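Esterase LipW (Mycobacterium marinum, PDB 3QH4) probably hydrolyses esters as a serine hydrolase of the alpha/beta hydrolase fold, with a strict selectivity for its substrates. Local coordinates at residues A[73-81]-A[112-123]; A[159-170]-A[186-196]. All blocks are in the same frame, centred on the assembly; numbering follows the deposited sequence. Where two conformers were deposited one is given.

Contact 1 of 2, residues A[73-81]-A[112-123]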
loop_
_atom_site.group_PDB
_atom_site.type_symbol
_atom_site.label_atom_id
_atom_site.label_comp_id
_atom_site.label_asym_id
_atom_site.label_seq_id
_atom_site.Cartn_x
_atom_site.Cartn_y
_atom_site.Cartn_z
ATOM N N VAL A 73 17.778 2.294 4.911
ATOM C CA VAL A 73 16.358 2.420 4.688
ATOM C C VAL A 73 15.749 2.174 6.076
ATOM O O VAL A 73 15.932 1.095 6.615
ATOM C CB VAL A 73 15.885 1.338 3.677
ATOM C CG1 VAL A 73 14.349 1.343 3.570
ATOM C CG2 VAL A 73 16.560 1.570 2.292
ATOM N N PRO A 74 15.075 3.181 6.671
ATOM C CA PRO A 74 14.412 2.947 7.968
ATOM C C PRO A 74 13.232 1.998 7.805
ATOM O O PRO A 74 12.618 1.940 6.733
ATOM C CB PRO A 74 13.899 4.322 8.385
ATOM C CG PRO A 74 14.723 5.307 7.556
ATOM C CD PRO A 74 14.954 4.581 6.241
ATOM N N VAL A 75 12.982 1.235 8.855
ATOM C CA VAL A 75 11.857 0.312 8.898
ATOM C C VAL A 75 11.172 0.431 10.245
ATOM O O VAL A 75 11.778 0.872 11.238
ATOM C CB VAL A 75 12.269 -1.166 8.634
ATOM C CG1 VAL A 75 12.737 -1.365 7.166
ATOM C CG2 VAL A 75 13.335 -1.644 9.647
ATOM N N ARG A 76 9.896 0.069 10.271
ATOM C CA ARG A 76 9.187 -0.104 11.539
ATOM C C ARG A 76 8.739 -1.553 11.620
ATOM O O ARG A 76 8.099 -2.070 10.708
ATOM C CB ARG A 76 7.994 0.849 11.652
ATOM C CG ARG A 76 7.235 0.689 12.997
ATOM C CD ARG A 76 6.373 1.907 13.296
ATOM N NE ARG A 76 7.185 3.114 13.491
ATOM C CZ ARG A 76 6.715 4.356 13.441
ATOM N NH1 ARG A 76 5.422 4.598 13.191
ATOM N NH2 ARG A 76 7.560 5.377 13.655
ATOM N N ILE A 77 9.076 -2.202 12.726
ATOM C CA ILE A 77 8.766 -3.616 12.860
ATOM C C ILE A 77 7.661 -3.793 13.894
ATOM O O ILE A 77 7.796 -3.339 15.044
ATOM C CB ILE A 77 10.015 -4.440 13.231
ATOM C CG1 ILE A 77 11.152 -4.142 12.245
ATOM C CG2 ILE A 77 9.698 -5.954 13.212
ATOM C CD1 ILE A 77 12.497 -4.737 12.657
ATOM N N TYR A 78 6.597 -4.479 13.471
ATOM C CA TYR A 78 5.434 -4.754 14.319
ATOM C C TYR A 78 5.430 -6.233 14.621
ATOM O O TYR A 78 5.582 -7.041 13.710
ATOM C CB TYR A 78 4.144 -4.384 13.564
ATOM C CG TYR A 78 4.063 -2.952 13.092
ATOM C CD1 TYR A 78 4.761 -2.529 11.954
ATOM C CD2 TYR A 78 3.253 -2.035 13.755
ATOM C CE1 TYR A 78 4.664 -1.226 11.511
ATOM C CE2 TYR A 78 3.135 -0.731 13.327
ATOM C CZ TYR A 78 3.848 -0.335 12.199
ATOM O OH TYR A 78 3.727 0.944 11.774
ATOM N N ARG A 79 5.315 -6.616 15.903
ATOM C CA ARG A 79 5.315 -8.040 16.216
ATOM C C ARG A 79 4.071 -8.372 17.061
ATOM O O ARG A 79 3.879 -7.832 18.169
ATOM C CB ARG A 79 6.612 -8.475 16.908
ATOM C CG ARG A 79 7.893 -8.286 16.057
ATOM C CD ARG A 79 9.095 -8.673 16.868
ATOM N NE ARG A 79 10.314 -8.859 16.092
ATOM C CZ ARG A 79 11.244 -7.923 15.927
ATOM N NH1 ARG A 79 11.079 -6.709 16.454
ATOM N NH2 ARG A 79 12.341 -8.192 15.214
ATOM N N ALA A 80 3.229 -9.253 16.537
ATOM C CA ALA A 80 2.029 -9.702 17.245
ATOM C C ALA A 80 1.882 -11.227 17.220
ATOM O O ALA A 80 0.743 -11.775 17.164
ATOM C CB ALA A 80 0.801 -9.042 16.673
ATOM N N ALA A 81 3.021 -11.907 17.199
ATOM C CA ALA A 81 3.048 -13.366 17.273
ATOM C C ALA A 81 4.390 -13.804 17.823
ATOM O O ALA A 81 5.383 -13.085 17.663
ATOM C CB ALA A 81 2.818 -13.981 15.889
ATOM N N ALA A 112 -0.871 -6.847 11.783
ATOM C CA ALA A 112 -0.074 -7.658 12.713
ATOM C C ALA A 112 -0.981 -8.397 13.690
ATOM O O ALA A 112 -0.850 -9.598 13.893
ATOM C CB ALA A 112 0.923 -6.769 13.476
ATOM N N ARG A 113 -1.904 -7.661 14.297
ATOM C CA ARG A 113 -2.737 -8.195 15.364
ATOM C C ARG A 113 -3.729 -9.228 14.816
ATOM O O ARG A 113 -3.856 -10.357 15.350
ATOM C CB ARG A 113 -3.501 -7.063 16.041
ATOM C CG ARG A 113 -4.509 -7.562 17.077
ATOM C CD ARG A 113 -5.112 -6.398 17.840
ATOM N NE ARG A 113 -6.000 -5.591 17.011
ATOM C CZ ARG A 113 -7.292 -5.826 16.827
ATOM N NH1 ARG A 113 -7.870 -6.898 17.396
ATOM N NH2 ARG A 113 -8.003 -5.019 16.045
ATOM N N ARG A 114 -4.412 -8.853 13.740
ATOM C CA ARG A 114 -5.476 -9.705 13.228
ATOM C C ARG A 114 -4.989 -10.950 12.498
ATOM O O ARG A 114 -5.640 -12.015 12.568
ATOM C CB ARG A 114 -6.425 -8.902 12.340
ATOM C CG ARG A 114 -7.219 -7.817 13.122
ATOM C CD ARG A 114 -8.081 -7.067 12.136
ATOM N NE ARG A 114 -8.532 -5.782 12.659
ATOM C CZ ARG A 114 -9.808 -5.442 12.807
ATOM N NH1 ARG A 114 -10.776 -6.314 12.517
ATOM N NH2 ARG A 114 -10.120 -4.215 13.236
ATOM N N ALA A 115 -3.858 -10.833 11.805
ATOM C CA ALA A 115 -3.284 -11.983 11.099
ATOM C C ALA A 115 -2.312 -12.766 11.976
ATOM O O ALA A 115 -1.788 -13.776 11.522
ATOM C CB ALA A 115 -2.562 -11.513 9.841
ATOM N N ARG A 116 -2.041 -12.278 13.193
ATOM C CA ARG A 116 -1.070 -12.912 14.111
ATOM C C ARG A 116 0.287 -13.070 13.435
ATOM O O ARG A 116 0.746 -14.172 13.203
ATOM C CB ARG A 116 -1.594 -14.265 14.656
ATOM C CG ARG A 116 -2.948 -14.104 15.362
ATOM C CD ARG A 116 -3.515 -15.424 15.965
ATOM N NE ARG A 116 -3.792 -16.451 14.955
ATOM C CZ ARG A 116 -4.725 -16.393 13.996
ATOM N NH1 ARG A 116 -5.541 -15.336 13.850
ATOM N NH2 ARG A 116 -4.844 -17.422 13.157
ATOM N N CYS A 117 0.941 -11.950 13.163
ATOM C CA CYS A 117 2.177 -11.975 12.406
ATOM C C CYS A 117 3.032 -10.774 12.756
ATOM O O CYS A 117 2.657 -9.917 13.579
ATOM C CB CYS A 117 1.902 -11.990 10.879
ATOM S SG CYS A 117 1.155 -10.407 10.250
ATOM N N ALA A 118 4.202 -10.734 12.125
ATOM C CA ALA A 118 5.066 -9.560 12.146
ATOM C C ALA A 118 4.867 -8.792 10.836
ATOM O O ALA A 118 4.543 -9.376 9.780
ATOM C CB ALA A 118 6.541 -9.986 12.278
ATOM N N VAL A 119 5.031 -7.482 10.924
ATOM C CA VAL A 119 4.979 -6.631 9.734
ATOM C C VAL A 119 6.251 -5.776 9.753
ATOM O O VAL A 119 6.611 -5.195 10.789
ATOM C CB VAL A 119 3.726 -5.723 9.761
ATOM C CG1 VAL A 119 3.700 -4.760 8.550
ATOM C CG2 VAL A 119 2.418 -6.573 9.778
ATOM N N VAL A 120 6.913 -5.687 8.610
ATOM C CA VAL A 120 8.065 -4.773 8.480
ATOM C C VAL A 120 7.654 -3.724 7.457
ATOM O O VAL A 120 7.497 -4.037 6.267
ATOM C CB VAL A 120 9.348 -5.513 8.072
ATOM C CG1 VAL A 120 10.549 -4.571 7.909
ATOM C CG2 VAL A 120 9.683 -6.598 9.120
ATOM N N SER A 121 7.496 -2.484 7.935
ATOM C CA SER A 121 7.031 -1.384 7.091
ATOM C C SER A 121 8.248 -0.608 6.576
ATOM O O SER A 121 9.143 -0.245 7.371
ATOM C CB SER A 121 6.092 -0.477 7.902
ATOM O OG SER A 121 5.706 0.649 7.140
ATOM N N VAL A 122 8.251 -0.341 5.265
ATOM C CA VAL A 122 9.411 0.257 4.573
ATOM C C VAL A 122 9.295 1.780 4.461
ATOM O O VAL A 122 8.302 2.286 3.905
ATOM C CB VAL A 122 9.562 -0.326 3.136
ATOM C CG1 VAL A 122 10.814 0.261 2.426
ATOM C CG2 VAL A 122 9.630 -1.828 3.139
ATOM N N ASP A 123 10.284 2.507 4.982
ATOM C CA ASP A 123 10.299 3.968 4.812
ATOM C C ASP A 123 11.066 4.256 3.529
ATOM O O ASP A 123 12.250 4.654 3.575
ATOM C CB ASP A 123 10.996 4.646 6.006
ATOM C CG ASP A 123 10.825 6.146 6.026
ATOM O OD1 ASP A 123 9.996 6.692 5.280
ATOM O OD2 ASP A 123 11.535 6.799 6.839
HETATM O O HOH W 1 4.252 1.961 9.037
HETATM O O HOH W 2 -2.338 -11.125 17.530
#
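The Tyr-78 ring is met at its edge by the strand 118-122: Val-119 O lies in the ring plane, 3.4 Å from CD1, and Ser-121 CB approaches CE1 near that plane at 4.0 Å. CG stands beside the backbone N (chi1 -57°), which sends the ring along the strand, its edge toward Val-119 and Ser-121. Farther out, Tyr-78 OH and Ser-121 OG share a water, at 2.7 Å from Ser-121 OG; the phenol also bonds His-105, while Cys-108 and Leu-109 of helix 105-115 touch the same side chain. The guanidinium of Arg-79 has Ile-77 CG2 over one face, offset toward its rim, and reaches Leu-153 O. Strands 73-79 and 118-122 run antiparallel in the mixed sheet of the alpha/beta hydrolase fold, with strand 59-66 on the far side of 73-79. Paired backbone bonds link Arg-76 with Ser-121 and Tyr-78 with Val-119; Ser-121 N to Arg-76 O is almost straight (177°). On the sheet face of Val-75, Ile-77 and Val-120, the two methyls of Val-120 divide the work: CG1 meets Val-75 CB at 3.9 Å, and CG2 lies alongside Ile-77 CG2. Helix 134-148 packs on this face through Val-142. At one end Asp-123 N donates to Pro-74 O (3.0 Å), and the aspartate CB and OD2 lie against the proline ring. At the other, Ala-80 N reaches Cys-117 O from above the carbonyl plane, Ala-80 CB presses on Ala-112 O (3.3 Å), and a second water donates to both Ala-80 O and Arg-113 O.

Contact 2 of 2, residues A[159-170]-A[186-196]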
loop_
_atom_site.group_PDB
_atom_site.type_symbol
_atom_site.label_atom_id
_atom_site.label_comp_id
_atom_site.label_asym_id
_atom_site.label_seq_id
_atom_site.Cartn_x
_atom_site.Cartn_y
_atom_site.Cartn_z
ATOM N N ARG A 159 7.278 -18.181 5.464
ATOM C CA ARG A 159 5.923 -17.598 5.468
ATOM C C ARG A 159 6.061 -16.089 5.314
ATOM O O ARG A 159 5.813 -15.314 6.248
ATOM C CB ARG A 159 5.114 -18.007 6.717
ATOM C CG ARG A 159 4.691 -19.455 6.675
ATOM C CD ARG A 159 3.864 -19.800 7.919
ATOM N NE ARG A 159 4.714 -19.799 9.101
ATOM C CZ ARG A 159 4.263 -19.739 10.343
ATOM N NH1 ARG A 159 2.948 -19.660 10.574
ATOM N NH2 ARG A 159 5.139 -19.760 11.350
ATOM N N LEU A 160 6.499 -15.693 4.125
ATOM C CA LEU A 160 6.713 -14.278 3.807
ATOM C C LEU A 160 5.642 -13.794 2.848
ATOM O O LEU A 160 5.420 -14.400 1.784
ATOM C CB LEU A 160 8.101 -14.068 3.201
ATOM C CG LEU A 160 8.391 -12.704 2.543
ATOM C CD1 LEU A 160 8.586 -11.668 3.612
ATOM C CD2 LEU A 160 9.696 -12.838 1.683
ATOM N N ALA A 161 4.980 -12.699 3.249
ATOM C CA ALA A 161 3.969 -12.043 2.423
ATOM C C ALA A 161 4.438 -10.614 2.135
ATOM O O ALA A 161 5.307 -10.075 2.838
ATOM C CB ALA A 161 2.615 -12.028 3.145
ATOM N N VAL A 162 3.861 -10.020 1.100
ATOM C CA VAL A 162 4.122 -8.626 0.770
ATOM C C VAL A 162 2.766 -7.911 0.737
ATOM O O VAL A 162 1.738 -8.541 0.463
ATOM C CB VAL A 162 4.895 -8.482 -0.577
ATOM C CG1 VAL A 162 6.311 -9.128 -0.486
ATOM C CG2 VAL A 162 4.120 -9.105 -1.758
ATOM N N ALA A 163 2.753 -6.620 1.064
ATOM C CA ALA A 163 1.499 -5.917 1.193
ATOM C C ALA A 163 1.743 -4.445 0.982
ATOM O O ALA A 163 2.865 -3.946 1.192
ATOM C CB ALA A 163 0.886 -6.150 2.610
ATOM N N GLY A 164 0.695 -3.746 0.577
ATOM C CA GLY A 164 0.804 -2.287 0.510
ATOM C C GLY A 164 -0.564 -1.681 0.306
ATOM O O GLY A 164 -1.535 -2.403 0.023
ATOM N N SER A 165 -0.609 -0.357 0.376
ATOM C CA SER A 165 -1.814 0.407 0.070
ATOM C C SER A 165 -1.459 1.395 -1.015
ATOM O O SER A 165 -0.424 2.081 -0.914
ATOM C CB SER A 165 -2.247 1.193 1.301
ATOM O OG SER A 165 -3.327 2.081 1.034
ATOM N N SER A 166 -2.308 1.470 -2.037
ATOM C CA SER A 166 -2.190 2.526 -3.067
ATOM C C SER A 166 -0.820 2.406 -3.757
ATOM O O SER A 166 -0.443 1.337 -4.213
ATOM C CB SER A 166 -2.409 3.918 -2.425
ATOM O OG SER A 166 -2.698 4.944 -3.374
ATOM N N ALA A 167 -0.074 3.511 -3.832
ATOM C CA ALA A 167 1.275 3.455 -4.432
ATOM C C ALA A 167 2.186 2.440 -3.726
ATOM O O ALA A 167 3.071 1.821 -4.347
ATOM C CB ALA A 167 1.888 4.865 -4.382
ATOM N N GLY A 168 2.026 2.250 -2.419
ATOM C CA GLY A 168 2.781 1.171 -1.756
ATOM C C GLY A 168 2.436 -0.220 -2.254
ATOM O O GLY A 168 3.279 -1.122 -2.254
ATOM N N ALA A 169 1.188 -0.415 -2.662
ATOM C CA ALA A 169 0.806 -1.707 -3.251
ATOM C C ALA A 169 1.459 -1.924 -4.609
ATOM O O ALA A 169 1.738 -3.049 -4.967
ATOM C CB ALA A 169 -0.743 -1.858 -3.304
ATOM N N THR A 170 1.756 -0.838 -5.320
ATOM C CA THR A 170 2.504 -0.913 -6.591
ATOM C C THR A 170 3.861 -1.544 -6.313
ATOM O O THR A 170 4.304 -2.452 -7.038
ATOM C CB THR A 170 2.712 0.502 -7.192
ATOM O OG1 THR A 170 1.486 1.257 -7.095
ATOM C CG2 THR A 170 3.104 0.378 -8.665
ATOM N N PRO A 186 11.208 -16.578 -1.980
ATOM C CA PRO A 186 9.789 -16.880 -2.268
ATOM C C PRO A 186 8.800 -16.100 -1.397
ATOM O O PRO A 186 9.076 -15.820 -0.232
ATOM C CB PRO A 186 9.654 -18.377 -2.001
ATOM C CG PRO A 186 11.058 -18.890 -1.728
ATOM C CD PRO A 186 12.010 -17.771 -1.632
ATOM N N VAL A 187 7.652 -15.774 -1.984
ATOM C CA VAL A 187 6.584 -15.005 -1.314
ATOM C C VAL A 187 5.289 -15.799 -1.460
ATOM O O VAL A 187 4.931 -16.197 -2.566
ATOM C CB VAL A 187 6.432 -13.598 -1.989
ATOM C CG1 VAL A 187 5.109 -12.915 -1.604
ATOM C CG2 VAL A 187 7.637 -12.682 -1.604
ATOM N N ILE A 188 4.590 -16.045 -0.348
ATOM C CA ILE A 188 3.426 -16.906 -0.392
ATOM C C ILE A 188 2.097 -16.169 -0.532
ATOM O O ILE A 188 1.053 -16.796 -0.777
ATOM C CB ILE A 188 3.344 -17.868 0.812
ATOM C CG1 ILE A 188 3.107 -17.106 2.128
ATOM C CG2 ILE A 188 4.623 -18.771 0.849
ATOM C CD1 ILE A 188 2.763 -18.038 3.304
ATOM N N PHE A 189 2.121 -14.845 -0.395
ATOM C CA PHE A 189 0.871 -14.113 -0.484
ATOM C C PHE A 189 1.157 -12.660 -0.768
ATOM O O PHE A 189 2.168 -12.133 -0.276
ATOM C CB PHE A 189 0.103 -14.204 0.837
ATOM C CG PHE A 189 -1.364 -13.869 0.706
ATOM C CD1 PHE A 189 -2.270 -14.840 0.279
ATOM C CD2 PHE A 189 -1.833 -12.589 1.020
ATOM C CE1 PHE A 189 -3.636 -14.537 0.168
ATOM C CE2 PHE A 189 -3.191 -12.259 0.872
ATOM C CZ PHE A 189 -4.098 -13.245 0.453
ATOM N N GLN A 190 0.272 -12.017 -1.531
ATOM C CA GLN A 190 0.361 -10.555 -1.715
ATOM C C GLN A 190 -0.967 -9.903 -1.366
ATOM O O GLN A 190 -2.041 -10.319 -1.843
ATOM C CB GLN A 190 0.810 -10.169 -3.146
ATOM C CG GLN A 190 -0.107 -10.619 -4.285
ATOM C CD GLN A 190 0.389 -10.141 -5.665
ATOM O OE1 GLN A 190 0.902 -9.020 -5.826
ATOM N NE2 GLN A 190 0.304 -11.034 -6.645
ATOM N N LEU A 191 -0.889 -8.829 -0.594
ATOM C CA LEU A 191 -2.108 -8.130 -0.160
ATOM C C LEU A 191 -2.048 -6.714 -0.714
ATOM O O LEU A 191 -1.144 -5.939 -0.374
ATOM C CB LEU A 191 -2.175 -8.130 1.379
ATOM C CG LEU A 191 -3.420 -7.504 2.005
ATOM C CD1 LEU A 191 -3.755 -8.247 3.301
ATOM C CD2 LEU A 191 -3.172 -6.014 2.266
ATOM N N LEU A 192 -2.940 -6.432 -1.656
ATOM C CA LEU A 192 -2.900 -5.166 -2.408
ATOM C C LEU A 192 -4.173 -4.379 -2.076
ATOM O O LEU A 192 -5.269 -4.662 -2.607
ATOM C CB LEU A 192 -2.795 -5.424 -3.918
ATOM C CG LEU A 192 -1.703 -6.388 -4.383
ATOM C CD1 LEU A 192 -1.801 -6.631 -5.884
ATOM C CD2 LEU A 192 -0.300 -5.854 -4.042
ATOM N N HIS A 193 -4.033 -3.413 -1.181
ATOM C CA HIS A 193 -5.167 -2.544 -0.869
ATOM C C HIS A 193 -5.198 -1.299 -1.755
ATOM O O HIS A 193 -4.215 -0.554 -1.835
ATOM C CB HIS A 193 -5.196 -2.184 0.634
ATOM C CG HIS A 193 -6.308 -1.248 1.003
ATOM N ND1 HIS A 193 -7.611 -1.450 0.595
ATOM C CD2 HIS A 193 -6.314 -0.116 1.751
ATOM C CE1 HIS A 193 -8.371 -0.470 1.062
ATOM N NE2 HIS A 193 -7.607 0.357 1.754
ATOM N N GLN A 194 -6.362 -1.092 -2.375
ATOM C CA GLN A 194 -6.635 0.007 -3.318
ATOM C C GLN A 194 -5.380 0.355 -4.151
ATOM O O GLN A 194 -4.969 1.525 -4.178
ATOM C CB GLN A 194 -7.222 1.232 -2.549
ATOM C CG GLN A 194 -6.309 1.711 -1.401
ATOM C CD GLN A 194 -6.847 2.847 -0.570
ATOM O OE1 GLN A 194 -8.018 3.213 -0.660
ATOM N NE2 GLN A 194 -5.983 3.404 0.280
ATOM N N PRO A 195 -4.798 -0.654 -4.832
ATOM C CA PRO A 195 -3.489 -0.461 -5.496
ATOM C C PRO A 195 -3.491 0.448 -6.724
ATOM O O PRO A 195 -4.445 0.477 -7.513
ATOM C CB PRO A 195 -3.083 -1.875 -5.911
ATOM C CG PRO A 195 -4.432 -2.609 -6.153
ATOM C CD PRO A 195 -5.306 -2.036 -5.023
ATOM N N VAL A 196 -2.436 1.234 -6.812
ATOM C CA VAL A 196 -2.091 1.956 -8.019
ATOM C C VAL A 196 -1.422 0.923 -8.940
ATOM O O VAL A 196 -0.427 0.309 -8.537
ATOM C CB VAL A 196 -1.132 3.103 -7.637
ATOM C CG1 VAL A 196 -0.537 3.697 -8.905
ATOM C CG2 VAL A 196 -1.928 4.170 -6.825
HETATM O O HOH W 3 7.719 -17.274 1.865
#
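What is probably the nucleophile elbow (GxSxG), a strand-turn-helix with Ser-166 at its tip, lies here beside strand 189-193, its parallel neighbour in a beta-alpha-beta unit. Backbone donors come from each strand in turn: Ile-188 N to Leu-160 O, Val-162 N to Phe-189 O, Leu-191 N to Val-162 O (2.8 Å), Gly-164 N to Leu-191 O and His-193 N to Gly-164 O. Beyond the strand ends, Ser-166 N donates to His-193 O (2.8 Å), holding the elbow where its serine takes positive phi (60°). Gln-194 CG sits over the centre of the His-193 ring, and its extended chain brings NE2 to Ser-165 OG at 3.1 Å, with the hydroxyl in the amide plane; OE1 accepts from Gly-289 N. Past the elbow, Ala-169 CB packs on Pro-195 CB at 3.5 Å, while Thr-170 OG1, turned beside its own backbone N (chi1 -44°), donates to Val-196 O at 2.6 Å. At the opposite end, the side chains of Val-187 and Val-162 cross at about a right angle, their methyls in contact. In the conformer given, Ser-166 OG hydrogen-bonds His-288 NE2, consistent with a Ser-His-Asp triad, probably completed by Asp-258, that alpha/beta hydrolases carry on a nucleophile elbow.

How the contacts relate
Both contacts pair neighbouring strands of one mixed sheet, but at different depths. Contact 2 is buried near the middle of the chain, its centre about 6 Å from the chain centre; contact 1 is partly buried and lies about 14 Å out, toward the edge strand 59-66. Their centres are about 13 Å apart, and strand 85-91 runs between 118-122 and 160-165, bonding to both. Helix 298-315 touches side chains of each. Contact 1 joins antiparallel strands, and beyond the backbone bonds its arginines turn to acidic or carbonyl partners outside the pair. Contact 2 joins parallel strands, where side-chain hydrogen bonds gather around the probable catalytic serine.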